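Local coordinates for coat protein (Tobacco streak virus, PDB 4Y6X), which self-assembles into the icosahedral capsid of the virus and binds viral RNA, probably helping to package it and to initiate its translation, at the interface of chains A and B. Residues are numbered along the deposited sequence; one frame, centred on the assembly and turned at random. Chains: chain A/B, Coat protein.

Contact 1: the interface of chains A and B. Residues chain A 68-70, 108-110, 143-144, 146; chain B 157, 161-162.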
# COMPACT_ATOMS: atom_id res chain seq x y z
N LEU A 68 -4.17 -6.59 14.64
CA LEU A 68 -5.62 -6.56 14.76
C LEU A 68 -6.25 -6.95 13.47
O LEU A 68 -5.87 -6.41 12.39
CB LEU A 68 -6.13 -5.18 15.05
CG LEU A 68 -6.14 -4.68 16.51
CD1 LEU A 68 -4.99 -5.10 17.35
CD2 LEU A 68 -6.35 -3.17 16.58
N ILE A 69 -7.17 -7.92 13.53
CA ILE A 69 -7.94 -8.24 12.38
C ILE A 69 -9.42 -8.23 12.69
O ILE A 69 -9.86 -8.50 13.83
CB ILE A 69 -7.50 -9.51 11.73
CG1 ILE A 69 -7.79 -10.68 12.57
CG2 ILE A 69 -5.99 -9.57 11.42
CD1 ILE A 69 -8.34 -11.75 11.69
N GLY A 70 -10.20 -7.88 11.68
CA GLY A 70 -11.65 -7.91 11.80
C GLY A 70 -12.21 -8.45 10.54
O GLY A 70 -11.66 -8.22 9.48
N SER A 108 -13.65 -9.86 15.71
CA SER A 108 -12.32 -9.32 15.65
C SER A 108 -11.38 -10.03 16.59
O SER A 108 -11.81 -10.84 17.38
CB SER A 108 -12.36 -7.84 15.96
OG SER A 108 -12.85 -7.62 17.25
N ARG A 109 -10.09 -9.80 16.44
CA ARG A 109 -9.08 -10.44 17.27
C ARG A 109 -7.83 -9.61 17.30
O ARG A 109 -7.43 -9.05 16.26
CB ARG A 109 -8.73 -11.83 16.70
CG ARG A 109 -7.72 -12.68 17.45
CD ARG A 109 -8.23 -13.54 18.53
NE ARG A 109 -7.45 -14.77 18.65
CZ ARG A 109 -6.29 -14.90 19.31
NH1 ARG A 109 -5.71 -13.88 19.94
NH2 ARG A 109 -5.69 -16.10 19.35
N ASP A 110 -7.25 -9.49 18.49
CA ASP A 110 -5.93 -8.88 18.71
C ASP A 110 -4.90 -9.94 18.95
O ASP A 110 -5.05 -10.72 19.86
CB ASP A 110 -6.02 -8.03 19.97
N ALA A 143 -11.63 -6.45 7.14
CA ALA A 143 -11.33 -5.02 7.30
C ALA A 143 -9.88 -4.79 7.02
O ALA A 143 -9.10 -5.77 6.86
CB ALA A 143 -11.64 -4.61 8.70
N GLY A 144 -9.45 -3.54 6.98
CA GLY A 144 -8.00 -3.24 6.98
C GLY A 144 -7.23 -3.97 8.09
O GLY A 144 -7.78 -4.22 9.17
N TRP A 146 -4.45 -3.90 10.96
CA TRP A 146 -3.82 -2.87 11.79
C TRP A 146 -2.68 -3.55 12.54
O TRP A 146 -2.90 -4.58 13.11
CB TRP A 146 -4.80 -2.27 12.78
CG TRP A 146 -5.72 -1.41 12.13
CD1 TRP A 146 -6.92 -1.76 11.61
CD2 TRP A 146 -5.55 -0.02 11.85
NE1 TRP A 146 -7.52 -0.67 11.03
CE2 TRP A 146 -6.71 0.41 11.18
CE3 TRP A 146 -4.57 0.90 12.15
CZ2 TRP A 146 -6.89 1.74 10.73
CZ3 TRP A 146 -4.74 2.24 11.71
CH2 TRP A 146 -5.91 2.63 11.04
N PRO B 157 -6.85 2.80 14.90
CA PRO B 157 -7.98 2.03 14.33
C PRO B 157 -9.33 2.64 14.70
O PRO B 157 -9.44 3.31 15.72
CB PRO B 157 -7.82 0.61 14.94
CG PRO B 157 -6.44 0.59 15.57
CD PRO B 157 -6.15 2.03 15.93
N PHE B 161 -13.43 -1.09 16.00
CA PHE B 161 -12.67 -2.19 15.43
C PHE B 161 -12.71 -3.49 16.26
O PHE B 161 -12.76 -4.60 15.67
CB PHE B 161 -11.26 -1.81 15.14
CG PHE B 161 -10.59 -2.72 14.15
CD1 PHE B 161 -10.00 -3.87 14.55
CD2 PHE B 161 -10.65 -2.45 12.81
CE1 PHE B 161 -9.41 -4.73 13.62
CE2 PHE B 161 -10.06 -3.25 11.90
CZ PHE B 161 -9.41 -4.39 12.30
N LEU B 162 -12.68 -3.38 17.58
CA LEU B 162 -12.58 -4.56 18.42
C LEU B 162 -13.91 -4.98 19.05
O LEU B 162 -13.91 -5.65 20.06
CB LEU B 162 -11.47 -4.43 19.48
CG LEU B 162 -10.05 -4.40 18.95
CD1 LEU B 162 -9.07 -4.04 20.07
CD2 LEU B 162 -9.65 -5.72 18.28
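B:Phe161 drives its ring tip-first into a groove walled by A:Leu68, A:Gly144 and A:Trp146. The ring atom CE1 abuts CB of A:Leu68 at 3.6 Å, and CZ lies 3.5 Å from the carbonyl O of A:Gly144. On the ring's face, toward the CE2 side, comes the CD1–NE1 edge of the A:Trp146 indole; the planes stand 79° apart, and CD1 is 3.5 Å from CE2 of B:Phe161. CB of A:Ala143 closes in on the same CE2 at 3.8 Å. The indole in turn carries B:Pro157 on one face, CA 3.7 Å from the centroid of the six-membered ring and CB over the five-membered one, while CG of the proline reaches CD2 of A:Leu68. B:Leu162 flanks the phenylalanine: its CD2 methyl nears CG of A:Leu68, and its CA lies 3.3 Å from the hydroxyl OG of A:Ser108, a packing contact. Shape and apolar packing therefore carry this patch. CG anti to the backbone N and beside the carbonyl carbon (chi1 -160°) carries the ring of B:Phe161 toward the backbone of strand 63-73, where A:Ile69 N lies at its edge in plane and A:Gly70 N is near CZ. The chain is the C-terminal portion of the coat protein, without the stretch before it. The 3-10 helix 159-162 of the B C-terminal arm lies across strands 63-73, 107-114 and 145-150 of the A jelly-roll barrel, the swapped element of a domain-swapped dimer.

Contact 2: the interface of chains A and B. Residues chain A 56, 155-158; chain B 27-29, 146.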
# COMPACT_ATOMS: atom_id res chain seq x y z
N PRO A 56 5.25 1.12 3.92
CA PRO A 56 6.58 1.76 3.87
C PRO A 56 7.32 2.00 5.21
O PRO A 56 8.53 1.93 5.24
CB PRO A 56 6.29 3.11 3.16
CG PRO A 56 4.83 3.35 3.39
CD PRO A 56 4.17 1.99 3.41
N LEU A 155 9.09 10.25 8.25
CA LEU A 155 9.29 9.71 6.93
C LEU A 155 9.87 10.82 6.00
O LEU A 155 9.42 11.97 6.02
CB LEU A 155 7.97 9.16 6.47
CG LEU A 155 7.96 8.25 5.29
CD1 LEU A 155 8.84 7.04 5.56
CD2 LEU A 155 6.53 7.85 4.98
N MET A 156 10.87 10.48 5.20
CA MET A 156 11.56 11.47 4.39
C MET A 156 12.03 10.76 3.15
O MET A 156 12.52 9.65 3.30
CB MET A 156 12.77 12.04 5.16
CG MET A 156 13.11 13.52 4.88
SD MET A 156 12.02 14.86 5.48
CE MET A 156 13.11 16.27 5.30
N PRO A 157 11.97 11.40 1.96
CA PRO A 157 12.56 10.70 0.80
C PRO A 157 14.08 10.54 0.95
O PRO A 157 14.71 11.31 1.65
CB PRO A 157 12.23 11.62 -0.41
CG PRO A 157 11.19 12.60 0.11
CD PRO A 157 11.46 12.72 1.59
N PRO A 158 14.68 9.55 0.28
CA PRO A 158 16.14 9.42 0.40
C PRO A 158 16.81 10.68 -0.09
O PRO A 158 16.28 11.41 -0.96
CB PRO A 158 16.50 8.25 -0.51
CG PRO A 158 15.22 7.65 -1.02
CD PRO A 158 14.05 8.47 -0.52
N TRP B 27 5.39 13.72 4.45
CA TRP B 27 5.66 12.86 3.32
C TRP B 27 4.96 11.57 3.51
O TRP B 27 5.00 11.01 4.61
CB TRP B 27 7.15 12.58 3.17
CG TRP B 27 7.97 13.75 2.68
CD1 TRP B 27 8.89 14.47 3.38
CD2 TRP B 27 7.92 14.31 1.37
NE1 TRP B 27 9.45 15.43 2.56
CE2 TRP B 27 8.84 15.38 1.34
CE3 TRP B 27 7.24 13.97 0.20
CZ2 TRP B 27 9.06 16.12 0.22
CZ3 TRP B 27 7.42 14.73 -0.90
CH2 TRP B 27 8.34 15.77 -0.91
N VAL B 28 4.31 11.09 2.46
CA VAL B 28 3.88 9.73 2.38
C VAL B 28 4.39 9.15 1.08
O VAL B 28 4.77 9.91 0.14
CB VAL B 28 2.34 9.61 2.46
CG1 VAL B 28 1.83 10.11 3.83
CG2 VAL B 28 1.66 10.33 1.33
N THR B 29 4.45 7.82 0.99
CA THR B 29 5.04 7.19 -0.17
C THR B 29 4.33 5.90 -0.43
O THR B 29 3.77 5.33 0.50
CB THR B 29 6.55 6.88 0.00
OG1 THR B 29 7.12 6.35 -1.21
CG2 THR B 29 6.83 5.82 1.12
N TRP B 146 6.58 9.81 -3.94
CA TRP B 146 6.58 10.55 -2.67
C TRP B 146 5.63 11.72 -2.83
O TRP B 146 5.72 12.41 -3.81
CB TRP B 146 7.97 11.07 -2.33
CG TRP B 146 8.83 10.02 -1.90
CD1 TRP B 146 9.63 9.27 -2.69
CD2 TRP B 146 8.97 9.51 -0.58
NE1 TRP B 146 10.27 8.32 -1.94
CE2 TRP B 146 9.91 8.46 -0.64
CE3 TRP B 146 8.45 9.87 0.65
CZ2 TRP B 146 10.30 7.71 0.49
CZ3 TRP B 146 8.84 9.13 1.79
CH2 TRP B 146 9.77 8.09 1.69
O HOH W 1 7.13 13.17 6.85
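The C-terminal arm of chain A, as the loop 155-158, runs over strands 25-30 and 145-150 of chain B, and A:Pro56 from a second loop touches the first of these strands. A:Pro157 fits into the corner formed by two indoles that stand nearly at right angles, one face of each turned to it. CD sits over the five-membered ring of B:Trp27, 3.5 Å from its centroid, and CG over the six-membered ring, 3.9 Å from its centroid; the CA–CB side of the proline rests on a face of B:Trp146. That indole is backed on its opposite face by CB of B:Thr29, which helps fix its rotation. Neighbouring arm residues flank the proline. A:Leu155, with CG anti to its backbone N (chi1 -165°), brings CG to the rim atom CZ3 of B:Trp146 at 3.7 Å, and its CD2 methyl to 3.5 Å from the carbonyl O of B:Trp27. CD of A:Pro158 lies above the rim of the same face of B:Trp146 as A:Pro157, near CZ2 and NE1. The sulfur of the poorly ordered A:Met156 approaches CD1 of B:Trp27, a contact to be read with caution. Polar linkage runs through one water, 2.7 Å from the carbonyl O of A:Leu155 and accepting a nearly straight hydrogen bond (166° at H) from the backbone N of B:Trp27 at 3.0 Å. Farther along, B:Thr29 turns its methyl CG2, not its hydroxyl, to CB of A:Pro56, tightly but against a poorly ordered partner. The patch thus fastens the stretch of the A arm just ahead of its 3-10 helix 159-162 to two strands of the B jelly-roll barrel, where the arm crosses between subunits.

The C-alpha centres of contact 1 and contact 2 lie about 26 Å apart, on different barrels of the dimer. They are parts of one two-fold symmetric interface seen with the chains exchanged: each uses Pro157 of an incoming arm and Trp146 of the receiving barrel. Contact 2 covers the arm's earlier residues and strand 25-30; contact 1 covers its later 3-10 helix and strands 63-73 and 107-114. Together they outline one continuous docking path, present twice. Such reciprocal arm exchange ties the subunits together; if the crossing between barrels is flexible, which this structure alone does not show, it might help to explain the pleomorphic particles of ilarviruses.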